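Local structure of Crov588 (Cafeteriavirus, 6NYR) at residues Phe460-Asn471 with Asn481-Pro492. The protein is of unknown function, but its FNIP-type leucine-rich repeats curve into a ring-shaped solenoid that could plausibly serve as a binding scaffold. Sequence-based numbering, arbitrary orientation.
Sequences FNQKITENVLPN and NFNQKIIENVLP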
ATOM      1  N   PHE A 460      -5.440   1.701  28.755  1.00 41.20           N
ATOM      2  CA  PHE A 460      -4.549   2.359  29.701  1.00 44.79           C
ATOM      3  C   PHE A 460      -5.169   3.649  30.225  1.00 46.42           C
ATOM      4  O   PHE A 460      -5.526   4.541  29.448  1.00 45.22           O
ATOM      5  CB  PHE A 460      -3.199   2.665  29.058  1.00 42.45           C
ATOM      6  CG  PHE A 460      -2.239   3.324  30.001  1.00 43.60           C
ATOM      7  CD1 PHE A 460      -1.626   2.586  30.999  1.00 47.12           C
ATOM      8  CD2 PHE A 460      -1.966   4.676  29.908  1.00 46.53           C
ATOM      9  CE1 PHE A 460      -0.751   3.183  31.879  1.00 51.41           C
ATOM     10  CE2 PHE A 460      -1.085   5.277  30.787  1.00 49.06           C
ATOM     11  CZ  PHE A 460      -0.481   4.530  31.772  1.00 51.46           C
ATOM     12  N   ASN A 461      -5.282   3.752  31.546  1.00 50.82           N
ATOM     13  CA  ASN A 461      -5.884   4.921  32.178  1.00 50.36           C
ATOM     14  C   ASN A 461      -5.323   5.084  33.591  1.00 51.54           C
ATOM     15  O   ASN A 461      -6.059   5.271  34.562  1.00 50.28           O
ATOM     16  CB  ASN A 461      -7.408   4.802  32.187  1.00 49.20           C
ATOM     17  CG  ASN A 461      -8.094   6.067  32.656  1.00 47.23           C
ATOM     18  OD1 ASN A 461      -7.531   7.155  32.578  1.00 46.05           O
ATOM     19  ND2 ASN A 461      -9.318   5.927  33.148  1.00 48.57           N
ATOM     20  N   GLN A 462      -3.999   5.033  33.712  1.00 55.30           N
ATOM     21  CA  GLN A 462      -3.317   5.215  34.983  1.00 55.50           C
ATOM     22  C   GLN A 462      -2.610   6.565  35.009  1.00 57.73           C
ATOM     23  O   GLN A 462      -2.263   7.128  33.965  1.00 56.20           O
ATOM     24  CB  GLN A 462      -2.293   4.103  35.237  1.00 55.92           C
ATOM     25  CG  GLN A 462      -2.866   2.697  35.290  1.00 57.61           C
ATOM     26  CD  GLN A 462      -3.849   2.508  36.426  1.00 59.84           C
ATOM     27  OE1 GLN A 462      -3.751   3.161  37.466  1.00 61.94           O
ATOM     28  NE2 GLN A 462      -4.800   1.601  36.235  1.00 59.14           N
ATOM     29  N   LYS A 463      -2.406   7.081  36.218  1.00 59.59           N
ATOM     30  CA  LYS A 463      -1.689   8.334  36.382  1.00 60.50           C
ATOM     31  C   LYS A 463      -0.253   8.198  35.883  1.00 56.15           C
ATOM     32  O   LYS A 463       0.359   7.129  35.958  1.00 53.55           O
ATOM     33  CB  LYS A 463      -1.675   8.759  37.851  1.00 66.34           C
ATOM     34  CG  LYS A 463      -3.024   9.090  38.448  1.00 70.91           C
ATOM     35  CD  LYS A 463      -2.853   9.522  39.906  1.00 75.88           C
ATOM     36  CE  LYS A 463      -4.177   9.928  40.530  1.00 79.32           C
ATOM     37  NZ  LYS A 463      -5.220   8.881  40.377  1.00 80.35           N
ATOM     38  N   ILE A 464       0.283   9.307  35.383  1.00 55.66           N
ATOM     39  CA  ILE A 464       1.686   9.412  34.995  1.00 56.18           C
ATOM     40  C   ILE A 464       2.273  10.543  35.830  1.00 57.76           C
ATOM     41  O   ILE A 464       1.968  11.718  35.594  1.00 60.77           O
ATOM     42  CB  ILE A 464       1.864   9.683  33.495  1.00 53.74           C
ATOM     43  CG1 ILE A 464       1.084   8.662  32.671  1.00 54.89           C
ATOM     44  CG2 ILE A 464       3.343   9.659  33.130  1.00 52.73           C
ATOM     45  CD1 ILE A 464       1.132   8.907  31.172  1.00 53.78           C
ATOM     46  N   THR A 465       3.117  10.197  36.796  1.00 59.82           N
ATOM     47  CA  THR A 465       3.697  11.161  37.715  1.00 63.83           C
ATOM     48  C   THR A 465       5.108  11.527  37.255  1.00 62.30           C
ATOM     49  O   THR A 465       5.512  11.263  36.120  1.00 60.76           O
ATOM     50  CB  THR A 465       3.654  10.605  39.136  1.00 67.09           C
ATOM     51  OG1 THR A 465       4.302   9.330  39.181  1.00 66.08           O
ATOM     52  CG2 THR A 465       2.197  10.438  39.594  1.00 70.05           C
ATOM     53  N   GLU A 466       5.870  12.161  38.144  1.00 67.03           N
ATOM     54  CA  GLU A 466       7.137  12.767  37.752  1.00 69.47           C
ATOM     55  C   GLU A 466       8.214  11.725  37.464  1.00 66.11           C
ATOM     56  O   GLU A 466       8.210  10.618  38.008  1.00 65.64           O
ATOM     57  CB  GLU A 466       7.643  13.705  38.851  1.00 75.26           C
ATOM     58  CG  GLU A 466       6.725  14.862  39.174  1.00 80.43           C
ATOM     59  CD  GLU A 466       7.395  15.903  40.060  1.00 88.76           C
ATOM     60  OE1 GLU A 466       8.575  16.230  39.813  1.00 90.58           O
ATOM     61  OE2 GLU A 466       6.740  16.387  41.010  1.00 91.85           O
ATOM     62  N   ASN A 467       9.158  12.116  36.600  1.00 67.12           N
ATOM     63  CA  ASN A 467      10.325  11.303  36.242  1.00 70.67           C
ATOM     64  C   ASN A 467       9.944   9.858  35.936  1.00 71.83           C
ATOM     65  O   ASN A 467      10.744   8.937  36.121  1.00 77.20           O
ATOM     66  CB  ASN A 467      11.395  11.349  37.338  1.00 79.31           C
ATOM     67  CG  ASN A 467      12.763  10.897  36.840  1.00 86.03           C
ATOM     68  OD1 ASN A 467      13.179  11.250  35.734  1.00 88.57           O
ATOM     69  ND2 ASN A 467      13.462  10.110  37.654  1.00 87.30           N
ATOM     70  N   VAL A 468       8.720   9.649  35.464  1.00 64.56           N
ATOM     71  CA  VAL A 468       8.313   8.338  34.976  1.00 60.24           C
ATOM     72  C   VAL A 468       8.684   8.162  33.511  1.00 56.35           C
ATOM     73  O   VAL A 468       9.227   7.130  33.109  1.00 53.49           O
ATOM     74  CB  VAL A 468       6.796   8.140  35.189  1.00 60.62           C
ATOM     75  CG1 VAL A 468       6.315   6.882  34.463  1.00 56.48           C
ATOM     76  CG2 VAL A 468       6.469   8.068  36.670  1.00 61.39           C
ATOM     77  N   LEU A 469       8.400   9.165  32.696  1.00 54.45           N
ATOM     78  CA  LEU A 469       8.654   9.075  31.265  1.00 52.93           C
ATOM     79  C   LEU A 469      10.145   9.231  30.984  1.00 53.26           C
ATOM     80  O   LEU A 469      10.820  10.041  31.626  1.00 53.91           O
ATOM     81  CB  LEU A 469       7.868  10.143  30.520  1.00 53.76           C
ATOM     82  CG  LEU A 469       6.345  10.028  30.612  1.00 56.54           C
ATOM     83  CD1 LEU A 469       5.681  11.115  29.767  1.00 54.42           C
ATOM     84  CD2 LEU A 469       5.857   8.648  30.200  1.00 55.31           C
ATOM     85  N   PRO A 470      10.683   8.446  30.054  1.00 51.99           N
ATOM     86  CA  PRO A 470      12.129   8.487  29.805  1.00 54.39           C
ATOM     87  C   PRO A 470      12.573   9.819  29.219  1.00 57.62           C
ATOM     88  O   PRO A 470      11.801  10.564  28.608  1.00 56.43           O
ATOM     89  CB  PRO A 470      12.364   7.339  28.812  1.00 55.59           C
ATOM     90  CG  PRO A 470      11.018   7.018  28.242  1.00 55.61           C
ATOM     91  CD  PRO A 470      10.004   7.385  29.284  1.00 52.41           C
ATOM     92  N   ASN A 471      13.863  10.108  29.418  1.00 60.23           N
ATOM     93  CA  ASN A 471      14.420  11.395  29.020  1.00 59.16           C
ATOM     94  C   ASN A 471      14.431  11.581  27.511  1.00 55.54           C
ATOM     95  O   ASN A 471      14.264  12.710  27.035  1.00 53.98           O
ATOM     96  CB  ASN A 471      15.841  11.536  29.571  1.00 66.29           C
ATOM     97  CG  ASN A 471      15.912  11.310  31.073  1.00 72.40           C
ATOM     98  OD1 ASN A 471      16.759  10.562  31.563  1.00 74.24           O
ATOM     99  ND2 ASN A 471      15.021  11.962  31.810  1.00 74.12           N
ATOM    100  N   ASN A 481      -9.022   5.354  26.401  1.00 42.43           N
ATOM    101  CA  ASN A 481      -9.568   5.541  27.735  1.00 41.10           C
ATOM    102  C   ASN A 481      -8.732   6.439  28.628  1.00 42.01           C
ATOM    103  O   ASN A 481      -9.170   6.741  29.745  1.00 43.40           O
ATOM    104  CB  ASN A 481      -9.748   4.186  28.430  1.00 40.81           C
ATOM    105  CG  ASN A 481     -10.887   3.381  27.847  1.00 39.99           C
ATOM    106  OD1 ASN A 481     -11.547   3.810  26.900  1.00 42.75           O
ATOM    107  ND2 ASN A 481     -11.126   2.200  28.408  1.00 39.55           N
ATOM    108  N   PHE A 482      -7.557   6.874  28.189  1.00 42.85           N
ATOM    109  CA  PHE A 482      -6.729   7.689  29.065  1.00 46.17           C
ATOM    110  C   PHE A 482      -7.426   9.004  29.383  1.00 44.77           C
ATOM    111  O   PHE A 482      -7.788   9.760  28.474  1.00 40.59           O
ATOM    112  CB  PHE A 482      -5.368   7.975  28.446  1.00 44.89           C
ATOM    113  CG  PHE A 482      -4.488   8.797  29.340  1.00 49.70           C
ATOM    114  CD1 PHE A 482      -3.802   8.206  30.386  1.00 52.49           C
ATOM    115  CD2 PHE A 482      -4.371  10.166  29.155  1.00 47.81           C
ATOM    116  CE1 PHE A 482      -3.006   8.960  31.222  1.00 52.90           C
ATOM    117  CE2 PHE A 482      -3.573  10.921  29.985  1.00 49.69           C
ATOM    118  CZ  PHE A 482      -2.891  10.317  31.020  1.00 52.25           C
ATOM    119  N   ASN A 483      -7.603   9.282  30.671  1.00 48.37           N
ATOM    120  CA  ASN A 483      -8.263  10.505  31.112  1.00 51.93           C
ATOM    121  C   ASN A 483      -7.773  10.873  32.514  1.00 56.19           C
ATOM    122  O   ASN A 483      -8.543  11.016  33.464  1.00 56.05           O
ATOM    123  CB  ASN A 483      -9.779  10.327  31.067  1.00 50.38           C
ATOM    124  CG  ASN A 483     -10.524  11.637  31.210  1.00 50.53           C
ATOM    125  OD1 ASN A 483      -9.958  12.713  31.012  1.00 49.54           O
ATOM    126  ND2 ASN A 483     -11.803  11.557  31.556  1.00 49.34           N
ATOM    127  N   GLN A 484      -6.458  11.038  32.653  1.00 57.90           N
ATOM    128  CA  GLN A 484      -5.849  11.462  33.906  1.00 57.86           C
ATOM    129  C   GLN A 484      -5.183  12.819  33.719  1.00 55.59           C
ATOM    130  O   GLN A 484      -4.746  13.170  32.617  1.00 52.98           O
ATOM    131  CB  GLN A 484      -4.814  10.437  34.410  1.00 55.87           C
ATOM    132  CG  GLN A 484      -5.367   9.030  34.627  1.00 55.80           C
ATOM    133  CD  GLN A 484      -6.509   8.973  35.629  1.00 55.77           C
ATOM    134  OE1 GLN A 484      -6.467   9.616  36.677  1.00 55.81           O
ATOM    135  NE2 GLN A 484      -7.539   8.197  35.307  1.00 56.46           N
ATOM    136  N   LYS A 485      -5.132  13.586  34.807  1.00 56.28           N
ATOM    137  CA  LYS A 485      -4.452  14.873  34.798  1.00 58.91           C
ATOM    138  C   LYS A 485      -2.981  14.704  34.426  1.00 59.41           C
ATOM    139  O   LYS A 485      -2.308  13.786  34.899  1.00 57.84           O
ATOM    140  CB  LYS A 485      -4.553  15.528  36.176  1.00 64.69           C
ATOM    141  CG  LYS A 485      -5.899  16.140  36.520  1.00 67.70           C
ATOM    142  CD  LYS A 485      -5.884  16.650  37.964  1.00 70.57           C
ATOM    143  CE  LYS A 485      -7.144  17.430  38.306  1.00 74.12           C
ATOM    144  NZ  LYS A 485      -8.349  16.560  38.408  1.00 75.23           N
ATOM    145  N   ILE A 486      -2.488  15.596  33.568  1.00 58.27           N
ATOM    146  CA  ILE A 486      -1.066  15.686  33.233  1.00 58.49           C
ATOM    147  C   ILE A 486      -0.503  16.942  33.888  1.00 58.31           C
ATOM    148  O   ILE A 486      -0.973  18.057  33.627  1.00 55.59           O
ATOM    149  CB  ILE A 486      -0.830  15.679  31.714  1.00 60.75           C
ATOM    150  CG1 ILE A 486      -1.570  14.489  31.100  1.00 61.09           C
ATOM    151  CG2 ILE A 486       0.659  15.631  31.421  1.00 61.89           C
ATOM    152  CD1 ILE A 486      -1.243  14.218  29.644  1.00 61.33           C
ATOM    153  N   ILE A 487       0.502  16.757  34.735  1.00 61.90           N
ATOM    154  CA  ILE A 487       0.969  17.786  35.650  1.00 64.99           C
ATOM    155  C   ILE A 487       2.343  18.293  35.210  1.00 63.05           C
ATOM    156  O   ILE A 487       2.972  17.760  34.296  1.00 59.51           O
ATOM    157  CB  ILE A 487       1.025  17.255  37.099  1.00 71.32           C
ATOM    158  CG1 ILE A 487      -0.347  16.707  37.516  1.00 72.83           C
ATOM    159  CG2 ILE A 487       1.475  18.312  38.089  1.00 75.35           C
ATOM    160  CD1 ILE A 487      -1.491  17.693  37.327  1.00 72.74           C
ATOM    161  N   GLU A 488       2.785  19.367  35.865  1.00 64.43           N
ATOM    162  CA  GLU A 488       4.140  19.879  35.715  1.00 66.56           C
ATOM    163  C   GLU A 488       5.172  18.779  35.925  1.00 62.75           C
ATOM    164  O   GLU A 488       5.026  17.928  36.805  1.00 60.41           O
ATOM    165  CB  GLU A 488       4.372  21.009  36.728  1.00 72.66           C
ATOM    166  CG  GLU A 488       5.521  21.945  36.413  1.00 75.81           C
ATOM    167  CD  GLU A 488       5.284  23.355  36.941  1.00 77.88           C
ATOM    168  OE1 GLU A 488       4.166  23.640  37.425  1.00 78.46           O
ATOM    169  OE2 GLU A 488       6.223  24.174  36.882  1.00 77.87           O
ATOM    170  N   ASN A 489       6.218  18.805  35.100  1.00 63.26           N
ATOM    171  CA  ASN A 489       7.378  17.930  35.268  1.00 64.97           C
ATOM    172  C   ASN A 489       7.007  16.463  35.076  1.00 62.14           C
ATOM    173  O   ASN A 489       7.543  15.579  35.748  1.00 65.20           O
ATOM    174  CB  ASN A 489       8.038  18.122  36.640  1.00 71.47           C
ATOM    175  CG  ASN A 489       8.593  19.518  36.843  1.00 77.97           C
ATOM    176  OD1 ASN A 489       9.304  20.051  35.987  1.00 78.96           O
ATOM    177  ND2 ASN A 489       8.275  20.119  37.984  1.00 80.11           N
ATOM    178  N   VAL A 490       6.095  16.193  34.150  1.00 57.87           N
ATOM    179  CA  VAL A 490       5.778  14.831  33.737  1.00 56.37           C
ATOM    180  C   VAL A 490       6.261  14.556  32.317  1.00 53.30           C
ATOM    181  O   VAL A 490       6.948  13.567  32.067  1.00 54.97           O
ATOM    182  CB  VAL A 490       4.263  14.551  33.869  1.00 56.28           C
ATOM    183  CG1 VAL A 490       3.926  13.177  33.312  1.00 55.03           C
ATOM    184  CG2 VAL A 490       3.828  14.666  35.325  1.00 56.49           C
ATOM    185  N   LEU A 491       5.940  15.443  31.383  1.00 51.55           N
ATOM    186  CA  LEU A 491       6.371  15.277  29.997  1.00 52.07           C
ATOM    187  C   LEU A 491       7.837  15.672  29.861  1.00 55.05           C
ATOM    188  O   LEU A 491       8.215  16.778  30.260  1.00 55.22           O
ATOM    189  CB  LEU A 491       5.496  16.119  29.072  1.00 49.90           C
ATOM    190  CG  LEU A 491       4.004  15.775  29.131  1.00 48.26           C
ATOM    191  CD1 LEU A 491       3.162  16.800  28.375  1.00 47.75           C
ATOM    192  CD2 LEU A 491       3.730  14.367  28.615  1.00 46.29           C
ATOM    193  N   PRO A 492       8.686  14.804  29.313  1.00 56.48           N
ATOM    194  CA  PRO A 492      10.124  15.102  29.264  1.00 56.45           C
ATOM    195  C   PRO A 492      10.451  16.182  28.241  1.00 54.74           C
ATOM    196  O   PRO A 492       9.620  16.604  27.433  1.00 51.22           O
ATOM    197  CB  PRO A 492      10.765  13.760  28.893  1.00 58.95           C
ATOM    198  CG  PRO A 492       9.687  13.012  28.170  1.00 57.28           C
ATOM    199  CD  PRO A 492       8.371  13.466  28.763  1.00 55.31           C
TER
HETATM  200  O   HOH W   1       0.649  13.805  35.406  1.00 41.72           O
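Asn461 reaches across to the backbone of Asn483 and the side chain of Gln484, and shows how one asparagine can tie consecutive repeats together. Its CG stands anti to the backbone N (chi1 -172°), which carries the amide over to the 481-492 segment. CB lies against the carbonyl of Asn481, 3.6 Å from its O; CG comes closer to the same oxygen, and ND2 of Asn461 lies 3.5 Å from Asn481 O. At the tip, OD1 accepts two hydrogen bonds, from Asn483 N at 2.9 Å and from Gln484 NE2 at 2.9 Å. The donors approach from opposite faces of the carbonyl plane, neither on a lone pair, and the glutamine bond is the straighter (165° at the hydrogen). Gln484 bends at chi2 (-59°), and Asn461 OD1 lies close to the plane of the Gln484 amide. This double grip should restrain rotation of the Asn461 amide. The pattern recurs one repeat on, where Asn483 OD1 takes Asn505 N and Gln506 NE2.

Inward of the asparagines, the Phe460 and Phe482 side chains run side by side in the same direction, and Gln462 O meets the edge of the Phe482 ring. Ile464 CG2 packs on Val490 CG1 at 3.6 Å, their side chains crossing nearly at right angles. Leu469 CD1 rests on Pro492 CD at 3.7 Å, while Leu469 and Leu491 both touch strand 475-477. Asparagines hydrogen-bonded from repeat to repeat beside an aliphatic and phenylalanine core, coil after coil, are characteristic of a leucine-rich-repeat solenoid, here built from FNIP repeats and curved into a ring.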